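MlnE (Bacillus amyloliquefaciens subsp. plantarum, PDB 5D2E) serves, in this N-terminal fragment, as an NADP-dependent B-type ketoreductase of the macrolactin assembly line, probably reducing beta-keto groups of the growing polyketide. Local coordinates at residues K34-E39 against L255-K260; S408-L413 against D420-N425; L445-P450 against L495-G500. One frame throughout, in Å; residues are numbered along the deposited sequence.

How the contacts relate
Strand 35-46, near the N terminus, meets the end of strand 249-257 in contact 1, which closes a loop of some 215 residues between 34-39 and 255-260. Contact 2 comes next, a short connection in which the end of strand 402-408 runs through a 3-10 segment to helix 419-437. Contact 3 closes a 44-residue excursion between 445-450 and 495-500. Along the chain the three follow in series, with no nesting or crossing. In space strand 494-499 joins the N-terminal strand 35-46 to the cofactor-binding strand 443-453; K34 O probably bonds to G500 N, and L409 N to W449 O. Contacts 2 and 3 both touch NADP.

Contact 1 (K34-E39 against L255-K260); sequences KTHLYE and LQRVKK
The ring of Y38 has R257 CG on one face, 4.3 Å above its plane and offset toward the rim, while Y38 CD2 comes obliquely to within 3.5 Å of R257 N. The two side chains run side by side in the same direction, but their flat groups are turned 71° apart, and the hydroxyl oxygen of Y38 lies at the edge of the guanidinium, 3.9 Å from NH1 of R257. R257 CD rests on H36 CB, oblique to the imidazole, whose NE2 is bonded to G500 O. Y38 CB also meets CD2 of L255 at 4.0 Å.

L37 CB packs against CG2 of V258 at 4.0 Å. E39 CG lies between its backbone N and carbonyl carbon (chi1 65°); the extended chain beyond it crosses V258 at about a right angle, CD 3.8 Å from V258 CG1. A water links E39 OE2 to K259 N, though its leg to E39 is doubtfully short.

The backbones form an antiparallel pair at 136°: E39 and Q256 are the hydrogen-bonded pair, exchanging two N-H to O bonds, and Y38 and R257 the non-hydrogen-bonded one. V258 N adds a nearly straight bond to L37 O, at 3.0 Å. On its other side strand 35-46 pairs with strand 494-499. Helix 502-509 packs on Y38 through I505 and L509, whereas L37 reaches helix 477-488 at A483, D486 and S487.

Contact 2 (S408-L413 against D420-N425); sequences SLSAVL and DYAFAN. With NAP (NADP nicotinamide-adenine-dinucleotide phosphate), chain B.
S410 OG approaches the ring of Y421 obliquely, 3.4 Å from CD2, and S408 OG comes in at a similar slant, 3.6 Å from Y421 CE2. No hydrogen bond joins the two segments directly.

Apolar and mixed contacts fill the rest of the boundary. A422 CB presses on the carbonyl of S410, 3.3 Å from its O, while A411 CB sits against A422 O and N425 CB. The amide of N425 meets the CB of S408, with ND2 3.6 Å away.

Polar bonds work within each side. The hydroxyls of S408 and S410 are paired, OG to OG, at 2.9 Å; either could donate. S408 OG stands anti to its backbone N (chi1 168°), turned to the tyrosine. N425 ND2 lies over the centre of the Y421 ring, 3.3 Å above its plane, and donates to Y421 O from above the carbonyl plane. N425 N reaches the same oxygen from the opposite face, so two bonds grip it. K384 NZ bonds to N425 OD1 and also to NADP.

Towards the cofactor, Y421 OH is hydrogen-bonded to the ribose O2D of NADP, though the modelled 2.4 Å is very short and its exact value doubtful. S408 lies beside the ring, near the nicotinamide. S408, Y421, K384 and N425 together match the Ser-Tyr-Lys-Asn set of short-chain dehydrogenase-type ketoreductases, with S410 a neighbour of S408 OG, an arrangement consistent with a catalytic site probably held ready for carbonyl reduction.

Contact 3 (L445-P450 against L495-G500); sequences LSINWP and LAVISG. With NAP (NADP nicotinamide-adenine-dinucleotide phosphate), chain B.
V497 lays its CG2 against both I447 and W449, lying alongside the two side chains and pointing the same way as both. That methyl is 3.9 Å from I447 CG2 and also 3.9 Å from W449 CZ3. V497 CG2 reaches them from a position anti to its own carbonyl carbon, beside the backbone N. I447 in turn places its CG2 over the centre of the indole, 3.5 Å above the plane, so the tryptophan has a methyl on one face and the valine approaching obliquely.

N448 and A496 lie on the other side of the strand pair and meet by their CB atoms at 3.9 Å. The amide of N448 is buried, and its ends are answered elsewhere: OD1 by Q494 NE2, ND2 by both D429 OD2 and S408 O. L445 adds a looser touch with the side chain of L495. P450 stands at the far end, its CD 3.1 Å from the carbonyl O of V497 and close to that residue's CB.

The strands run parallel, 23° apart. L495 bonds through its N to S446 O and through its O to N448 N, after which N448 O takes V497 N at 3.0 Å in a nearly straight bond. N448 is the centre of an inverse gamma turn from I447 to W449, closed by a weak W449 N to I447 O bond.

V497 thus touches both W449 and P450, which line the nicotinamide pocket. W449 O, which probably accepts from L409 N, lies 3.3 Å from NADP C5N, and P450 O is 3.0 Å from C4N, the carbon that carries the hydride in the reduced cofactor. The partial negative charge of P450 O beside C4N would probably favour the positive charge of the oxidised nicotinamide ring.

Contact 1 (K34-E39 against L255-K260)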
# COMPACT_ATOMS: atom_id res chain seq x y z
N LYS A 34 1.03 -25.66 2.84
CA LYS A 34 0.69 -24.74 1.77
C LYS A 34 0.60 -23.28 2.21
O LYS A 34 0.56 -22.44 1.34
CB LYS A 34 -0.62 -25.13 1.08
CG LYS A 34 -0.67 -26.56 0.58
CD LYS A 34 0.42 -26.85 -0.45
CE LYS A 34 0.48 -28.33 -0.81
NZ LYS A 34 -0.93 -28.80 -0.96
N THR A 35 0.52 -23.00 3.52
CA THR A 35 0.29 -21.62 3.98
C THR A 35 1.52 -21.16 4.73
O THR A 35 1.93 -21.78 5.70
CB THR A 35 -0.91 -21.56 4.89
OG1 THR A 35 -2.00 -22.14 4.20
CG2 THR A 35 -1.31 -20.13 5.21
N HIS A 36 2.13 -20.09 4.26
CA HIS A 36 3.36 -19.59 4.87
C HIS A 36 3.22 -18.06 5.17
O HIS A 36 2.58 -17.32 4.39
CB HIS A 36 4.52 -19.86 3.88
CG HIS A 36 4.41 -21.15 3.13
ND1 HIS A 36 4.88 -22.35 3.64
CD2 HIS A 36 3.89 -21.44 1.91
CE1 HIS A 36 4.63 -23.32 2.77
NE2 HIS A 36 4.04 -22.80 1.71
N LEU A 37 3.75 -17.62 6.31
CA LEU A 37 3.80 -16.21 6.66
C LEU A 37 5.18 -15.63 6.36
O LEU A 37 6.20 -16.31 6.53
CB LEU A 37 3.48 -16.00 8.09
CG LEU A 37 2.23 -16.59 8.72
CD1 LEU A 37 2.08 -15.91 10.07
CD2 LEU A 37 0.99 -16.34 7.92
N TYR A 38 5.19 -14.41 5.84
CA TYR A 38 6.37 -13.70 5.42
C TYR A 38 6.39 -12.27 6.05
O TYR A 38 5.37 -11.67 6.33
CB TYR A 38 6.39 -13.57 3.88
CG TYR A 38 6.45 -14.90 3.21
CD1 TYR A 38 5.30 -15.67 3.09
CD2 TYR A 38 7.60 -15.39 2.73
CE1 TYR A 38 5.34 -16.91 2.50
CE2 TYR A 38 7.67 -16.63 2.13
CZ TYR A 38 6.53 -17.38 2.01
OH TYR A 38 6.59 -18.62 1.43
N GLU A 39 7.60 -11.77 6.27
CA GLU A 39 7.82 -10.43 6.77
C GLU A 39 8.95 -9.79 5.98
O GLU A 39 9.82 -10.46 5.40
CB GLU A 39 8.12 -10.41 8.29
CG GLU A 39 9.41 -11.11 8.65
CD GLU A 39 9.54 -11.48 10.13
OE1 GLU A 39 8.86 -10.88 10.97
OE2 GLU A 39 10.30 -12.46 10.42
N LEU A 255 10.67 -9.83 1.21
CA LEU A 255 9.88 -10.74 2.02
C LEU A 255 10.66 -12.00 2.24
O LEU A 255 11.27 -12.48 1.34
CB LEU A 255 8.59 -11.10 1.32
CG LEU A 255 7.49 -10.04 1.42
CD1 LEU A 255 6.31 -10.57 0.59
CD2 LEU A 255 7.06 -9.74 2.84
N GLN A 256 10.66 -12.50 3.46
CA GLN A 256 11.28 -13.77 3.77
C GLN A 256 10.39 -14.46 4.75
O GLN A 256 9.65 -13.79 5.53
CB GLN A 256 12.65 -13.55 4.36
CG GLN A 256 13.68 -13.16 3.29
CD GLN A 256 15.07 -13.00 3.85
OE1 GLN A 256 15.46 -13.71 4.78
NE2 GLN A 256 15.82 -12.06 3.31
N ARG A 257 10.45 -15.80 4.76
CA ARG A 257 9.61 -16.53 5.67
C ARG A 257 9.85 -16.10 7.11
O ARG A 257 10.98 -15.92 7.51
CB ARG A 257 9.82 -18.04 5.49
CG ARG A 257 8.51 -18.82 5.70
CD ARG A 257 8.41 -20.16 4.95
NE ARG A 257 9.74 -20.73 4.77
CZ ARG A 257 10.34 -20.95 3.60
NH1 ARG A 257 9.72 -20.74 2.43
NH2 ARG A 257 11.57 -21.43 3.60
N VAL A 258 8.82 -16.00 7.90
CA VAL A 258 9.01 -15.75 9.34
C VAL A 258 9.74 -16.91 10.06
O VAL A 258 9.70 -18.06 9.61
CB VAL A 258 7.70 -15.48 10.11
CG1 VAL A 258 6.97 -14.28 9.52
CG2 VAL A 258 6.78 -16.71 10.19
N LYS A 259 10.39 -16.57 11.18
CA LYS A 259 11.13 -17.54 11.99
C LYS A 259 10.19 -18.20 12.98
O LYS A 259 9.15 -17.61 13.34
CB LYS A 259 12.28 -16.84 12.74
CG LYS A 259 13.51 -16.55 11.90
CD LYS A 259 14.19 -15.21 12.18
CE LYS A 259 15.06 -15.19 13.42
NZ LYS A 259 16.41 -14.57 13.16
N LYS A 260 10.52 -19.40 13.49
CA LYS A 260 9.82 -19.82 14.75
C LYS A 260 10.63 -19.36 15.94
O LYS A 260 10.29 -18.31 16.53
CB LYS A 260 9.45 -21.31 14.84
CG LYS A 260 9.90 -22.23 13.71
CD LYS A 260 8.96 -22.15 12.51
CE LYS A 260 9.65 -22.60 11.24
NZ LYS A 260 10.73 -21.65 10.84
O HOH W 1 10.20 -13.99 12.44

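Contact 2 (S408-L413 against D420-N425)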
# COMPACT_ATOMS: atom_id res chain seq x y z
N SER A 408 -3.37 -6.69 0.77
CA SER A 408 -3.31 -7.59 -0.32
C SER A 408 -1.88 -7.81 -0.68
O SER A 408 -1.04 -6.91 -0.63
CB SER A 408 -4.09 -6.99 -1.53
OG SER A 408 -3.82 -7.72 -2.71
N LEU A 409 -1.58 -9.04 -1.06
CA LEU A 409 -0.35 -9.41 -1.64
C LEU A 409 -0.03 -8.64 -2.93
O LEU A 409 1.16 -8.49 -3.25
CB LEU A 409 -0.31 -10.92 -1.86
CG LEU A 409 1.01 -11.60 -2.17
CD1 LEU A 409 2.00 -11.42 -1.02
CD2 LEU A 409 0.72 -13.08 -2.43
N SER A 410 -1.03 -8.07 -3.59
CA SER A 410 -0.81 -7.17 -4.71
C SER A 410 0.06 -5.93 -4.35
O SER A 410 0.66 -5.35 -5.24
CB SER A 410 -2.12 -6.73 -5.33
OG SER A 410 -2.78 -5.73 -4.54
N ALA A 411 0.14 -5.58 -3.06
CA ALA A 411 1.00 -4.44 -2.64
C ALA A 411 2.47 -4.77 -2.83
O ALA A 411 3.35 -3.89 -3.01
CB ALA A 411 0.69 -4.06 -1.18
N VAL A 412 2.76 -6.05 -2.84
CA VAL A 412 4.11 -6.56 -2.91
C VAL A 412 4.45 -7.25 -4.20
O VAL A 412 5.57 -7.12 -4.69
CB VAL A 412 4.40 -7.50 -1.69
CG1 VAL A 412 5.79 -8.05 -1.85
CG2 VAL A 412 4.36 -6.70 -0.38
N LEU A 413 3.50 -8.01 -4.77
CA LEU A 413 3.71 -8.68 -6.02
C LEU A 413 2.49 -8.31 -6.87
O LEU A 413 1.49 -9.06 -6.93
CB LEU A 413 3.72 -10.19 -5.76
CG LEU A 413 4.74 -10.78 -4.77
CD1 LEU A 413 4.30 -12.17 -4.31
CD2 LEU A 413 6.13 -10.82 -5.40
N ASP A 420 -3.73 0.91 -8.75
CA ASP A 420 -4.32 1.75 -7.73
C ASP A 420 -4.71 0.91 -6.53
O ASP A 420 -4.52 1.32 -5.38
CB ASP A 420 -5.53 2.56 -8.20
CG ASP A 420 -6.54 1.73 -9.05
OD1 ASP A 420 -6.21 0.59 -9.44
OD2 ASP A 420 -7.63 2.22 -9.28
N TYR A 421 -5.16 -0.31 -6.79
CA TYR A 421 -5.48 -1.28 -5.71
C TYR A 421 -4.21 -1.64 -4.94
O TYR A 421 -4.22 -1.68 -3.70
CB TYR A 421 -6.14 -2.53 -6.31
CG TYR A 421 -6.60 -3.58 -5.34
CD1 TYR A 421 -7.75 -3.40 -4.56
CD2 TYR A 421 -5.94 -4.80 -5.26
CE1 TYR A 421 -8.19 -4.38 -3.67
CE2 TYR A 421 -6.39 -5.79 -4.38
CZ TYR A 421 -7.49 -5.57 -3.61
OH TYR A 421 -7.88 -6.57 -2.78
N ALA A 422 -3.13 -1.93 -5.66
CA ALA A 422 -1.85 -2.26 -5.07
C ALA A 422 -1.37 -1.08 -4.21
O ALA A 422 -0.98 -1.29 -3.05
CB ALA A 422 -0.85 -2.60 -6.14
N PHE A 423 -1.49 0.14 -4.74
CA PHE A 423 -1.13 1.35 -4.00
C PHE A 423 -1.96 1.49 -2.71
O PHE A 423 -1.42 1.76 -1.63
CB PHE A 423 -1.34 2.59 -4.89
CG PHE A 423 -1.23 3.88 -4.15
CD1 PHE A 423 0.02 4.45 -3.95
CD2 PHE A 423 -2.31 4.47 -3.60
CE1 PHE A 423 0.17 5.63 -3.29
CE2 PHE A 423 -2.17 5.64 -2.84
CZ PHE A 423 -0.92 6.23 -2.71
N ALA A 424 -3.29 1.37 -2.84
CA ALA A 424 -4.18 1.55 -1.72
C ALA A 424 -3.82 0.56 -0.55
O ALA A 424 -3.75 0.94 0.62
CB ALA A 424 -5.60 1.42 -2.14
N ASN A 425 -3.53 -0.69 -0.89
CA ASN A 425 -3.21 -1.65 0.09
C ASN A 425 -1.83 -1.31 0.68
O ASN A 425 -1.64 -1.39 1.89
CB ASN A 425 -3.26 -3.04 -0.49
CG ASN A 425 -4.73 -3.54 -0.61
OD1 ASN A 425 -5.37 -3.78 0.40
ND2 ASN A 425 -5.25 -3.58 -1.82
PA NAP B . -16.06 -7.94 -0.75
O1A NAP B . -16.97 -9.17 -0.47
O2A NAP B . -16.34 -6.93 -1.85
O5B NAP B . -16.14 -7.12 0.64
C5B NAP B . -15.62 -5.80 0.70
C4B NAP B . -16.72 -5.01 1.35
O4B NAP B . -16.27 -3.64 1.46
C3B NAP B . -18.05 -4.95 0.55
O3B NAP B . -19.09 -5.65 1.24
C2B NAP B . -18.40 -3.45 0.49
O2B NAP B . -19.75 -3.23 0.77
C1B NAP B . -17.44 -2.85 1.55
N9A NAP B . -17.03 -1.48 1.27
C8A NAP B . -16.42 -0.98 0.13
N7A NAP B . -16.24 0.38 0.22
C5A NAP B . -16.65 0.74 1.45
C6A NAP B . -16.74 1.98 2.19
N6A NAP B . -16.26 3.12 1.58
N1A NAP B . -17.34 1.96 3.46
C2A NAP B . -17.78 0.81 3.99
N3A NAP B . -17.73 -0.39 3.35
C4A NAP B . -17.20 -0.48 2.12
O3 NAP B . -14.50 -8.40 -0.90
PN NAP B . -13.73 -9.54 -0.04
O1N NAP B . -13.28 -10.66 -0.96
O2N NAP B . -14.52 -9.69 1.23
O5D NAP B . -12.35 -8.86 0.44
C5D NAP B . -12.44 -8.05 1.65
C4D NAP B . -11.12 -7.32 1.95
O4D NAP B . -10.00 -8.19 1.92
C3D NAP B . -10.87 -6.26 0.86
O3D NAP B . -10.43 -5.07 1.47
C2D NAP B . -9.83 -6.88 -0.05
O2D NAP B . -9.03 -5.88 -0.74
C1D NAP B . -9.03 -7.82 0.90
N1N NAP B . -8.47 -8.96 0.13
C2N NAP B . -9.27 -9.99 -0.33
C3N NAP B . -8.80 -11.09 -1.07
C7N NAP B . -9.73 -12.24 -1.55
O7N NAP B . -9.28 -13.15 -2.26
N7N NAP B . -11.02 -12.32 -1.22
C4N NAP B . -7.43 -11.10 -1.39
C5N NAP B . -6.62 -10.04 -0.96
C6N NAP B . -7.15 -8.98 -0.19
P2B NAP B . -20.59 -1.91 0.26
O1X NAP B . -20.53 -1.84 -1.26
O2X NAP B . -22.03 -2.12 0.84
O3X NAP B . -19.89 -0.73 0.88

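Contact 3 (L445-P450 against L495-G500)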
# COMPACT_ATOMS: atom_id res chain seq x y z
N LEU A 445 -1.76 -4.23 12.87
CA LEU A 445 -1.28 -5.21 11.93
C LEU A 445 -1.94 -4.99 10.57
O LEU A 445 -3.14 -4.72 10.51
CB LEU A 445 -1.64 -6.59 12.42
CG LEU A 445 -1.38 -7.75 11.49
CD1 LEU A 445 0.09 -7.95 11.20
CD2 LEU A 445 -1.95 -9.04 12.03
N SER A 446 -1.14 -5.06 9.52
CA SER A 446 -1.63 -5.12 8.18
C SER A 446 -1.25 -6.49 7.67
O SER A 446 -0.08 -6.86 7.73
CB SER A 446 -0.95 -4.06 7.27
OG SER A 446 -1.56 -4.04 5.94
N ILE A 447 -2.25 -7.22 7.12
CA ILE A 447 -2.02 -8.53 6.54
C ILE A 447 -2.14 -8.50 5.02
O ILE A 447 -3.20 -8.15 4.50
CB ILE A 447 -3.02 -9.58 7.07
CG1 ILE A 447 -2.97 -9.65 8.58
CG2 ILE A 447 -2.74 -10.93 6.42
CD1 ILE A 447 -4.11 -10.45 9.24
N ASN A 448 -1.07 -8.85 4.31
CA ASN A 448 -1.13 -8.89 2.87
C ASN A 448 -1.69 -10.30 2.46
O ASN A 448 -0.92 -11.30 2.29
CB ASN A 448 0.20 -8.72 2.27
CG ASN A 448 0.86 -7.38 2.62
OD1 ASN A 448 1.75 -7.34 3.45
ND2 ASN A 448 0.47 -6.32 1.94
N TRP A 449 -3.00 -10.35 2.35
CA TRP A 449 -3.68 -11.58 1.92
C TRP A 449 -3.52 -11.91 0.43
O TRP A 449 -3.57 -11.02 -0.41
CB TRP A 449 -5.16 -11.42 2.14
CG TRP A 449 -5.62 -11.32 3.53
CD1 TRP A 449 -6.33 -10.27 4.07
CD2 TRP A 449 -5.49 -12.28 4.58
NE1 TRP A 449 -6.62 -10.53 5.35
CE2 TRP A 449 -6.13 -11.75 5.70
CE3 TRP A 449 -4.91 -13.55 4.68
CZ2 TRP A 449 -6.25 -12.47 6.93
CZ3 TRP A 449 -5.07 -14.30 5.89
CH2 TRP A 449 -5.67 -13.71 7.02
N PRO A 450 -3.31 -13.18 0.10
CA PRO A 450 -3.42 -13.63 -1.26
C PRO A 450 -4.91 -13.89 -1.59
O PRO A 450 -5.81 -13.57 -0.78
CB PRO A 450 -2.63 -14.92 -1.22
CG PRO A 450 -3.08 -15.50 0.08
CD PRO A 450 -3.31 -14.32 1.01
N LEU A 495 2.50 -8.50 7.90
CA LEU A 495 2.77 -9.89 7.52
C LEU A 495 2.04 -10.22 6.22
O LEU A 495 0.92 -9.79 6.02
CB LEU A 495 2.30 -10.85 8.64
CG LEU A 495 3.18 -10.84 9.92
CD1 LEU A 495 2.45 -11.57 11.01
CD2 LEU A 495 4.53 -11.49 9.68
N ALA A 496 2.74 -10.89 5.32
CA ALA A 496 2.19 -11.40 4.08
C ALA A 496 1.90 -12.91 4.21
O ALA A 496 2.69 -13.66 4.72
CB ALA A 496 3.10 -11.19 2.95
N VAL A 497 0.76 -13.31 3.66
CA VAL A 497 0.33 -14.70 3.66
C VAL A 497 0.37 -15.14 2.22
O VAL A 497 -0.24 -14.50 1.38
CB VAL A 497 -1.07 -14.88 4.25
CG1 VAL A 497 -1.44 -16.38 4.17
CG2 VAL A 497 -1.21 -14.39 5.70
N ILE A 498 1.16 -16.17 1.93
CA ILE A 498 1.30 -16.73 0.61
C ILE A 498 1.00 -18.27 0.67
O ILE A 498 1.56 -19.01 1.49
CB ILE A 498 2.69 -16.49 0.01
CG1 ILE A 498 3.10 -15.00 0.18
CG2 ILE A 498 2.65 -16.82 -1.47
CD1 ILE A 498 4.45 -14.73 -0.38
N SER A 499 0.11 -18.69 -0.22
CA SER A 499 -0.44 -20.07 -0.26
C SER A 499 0.10 -20.80 -1.51
O SER A 499 -0.10 -20.35 -2.65
CB SER A 499 -1.97 -19.99 -0.24
OG SER A 499 -2.54 -21.27 -0.40
N GLY A 500 0.82 -21.88 -1.27
CA GLY A 500 1.42 -22.69 -2.32
C GLY A 500 2.65 -23.46 -1.88
O GLY A 500 2.88 -23.68 -0.68
PA NAP B . -16.06 -7.94 -0.75
O1A NAP B . -16.97 -9.17 -0.47
O2A NAP B . -16.34 -6.93 -1.85
O5B NAP B . -16.14 -7.12 0.64
C5B NAP B . -15.62 -5.80 0.70
C4B NAP B . -16.72 -5.01 1.35
O4B NAP B . -16.27 -3.64 1.46
C3B NAP B . -18.05 -4.95 0.55
O3B NAP B . -19.09 -5.65 1.24
C2B NAP B . -18.40 -3.45 0.49
O2B NAP B . -19.75 -3.23 0.77
C1B NAP B . -17.44 -2.85 1.55
N9A NAP B . -17.03 -1.48 1.27
C8A NAP B . -16.42 -0.98 0.13
N7A NAP B . -16.24 0.38 0.22
C5A NAP B . -16.65 0.74 1.45
C6A NAP B . -16.74 1.98 2.19
N6A NAP B . -16.26 3.12 1.58
N1A NAP B . -17.34 1.96 3.46
C2A NAP B . -17.78 0.81 3.99
N3A NAP B . -17.73 -0.39 3.35
C4A NAP B . -17.20 -0.48 2.12
O3 NAP B . -14.50 -8.40 -0.90
PN NAP B . -13.73 -9.54 -0.04
O1N NAP B . -13.28 -10.66 -0.96
O2N NAP B . -14.52 -9.69 1.23
O5D NAP B . -12.35 -8.86 0.44
C5D NAP B . -12.44 -8.05 1.65
C4D NAP B . -11.12 -7.32 1.95
O4D NAP B . -10.00 -8.19 1.92
C3D NAP B . -10.87 -6.26 0.86
O3D NAP B . -10.43 -5.07 1.47
C2D NAP B . -9.83 -6.88 -0.05
O2D NAP B . -9.03 -5.88 -0.74
C1D NAP B . -9.03 -7.82 0.90
N1N NAP B . -8.47 -8.96 0.13
C2N NAP B . -9.27 -9.99 -0.33
C3N NAP B . -8.80 -11.09 -1.07
C7N NAP B . -9.73 -12.24 -1.55
O7N NAP B . -9.28 -13.15 -2.26
N7N NAP B . -11.02 -12.32 -1.22
C4N NAP B . -7.43 -11.10 -1.39
C5N NAP B . -6.62 -10.04 -0.96
C6N NAP B . -7.15 -8.98 -0.19
P2B NAP B . -20.59 -1.91 0.26
O1X NAP B . -20.53 -1.84 -1.26
O2X NAP B . -22.03 -2.12 0.84
O3X NAP B . -19.89 -0.73 0.88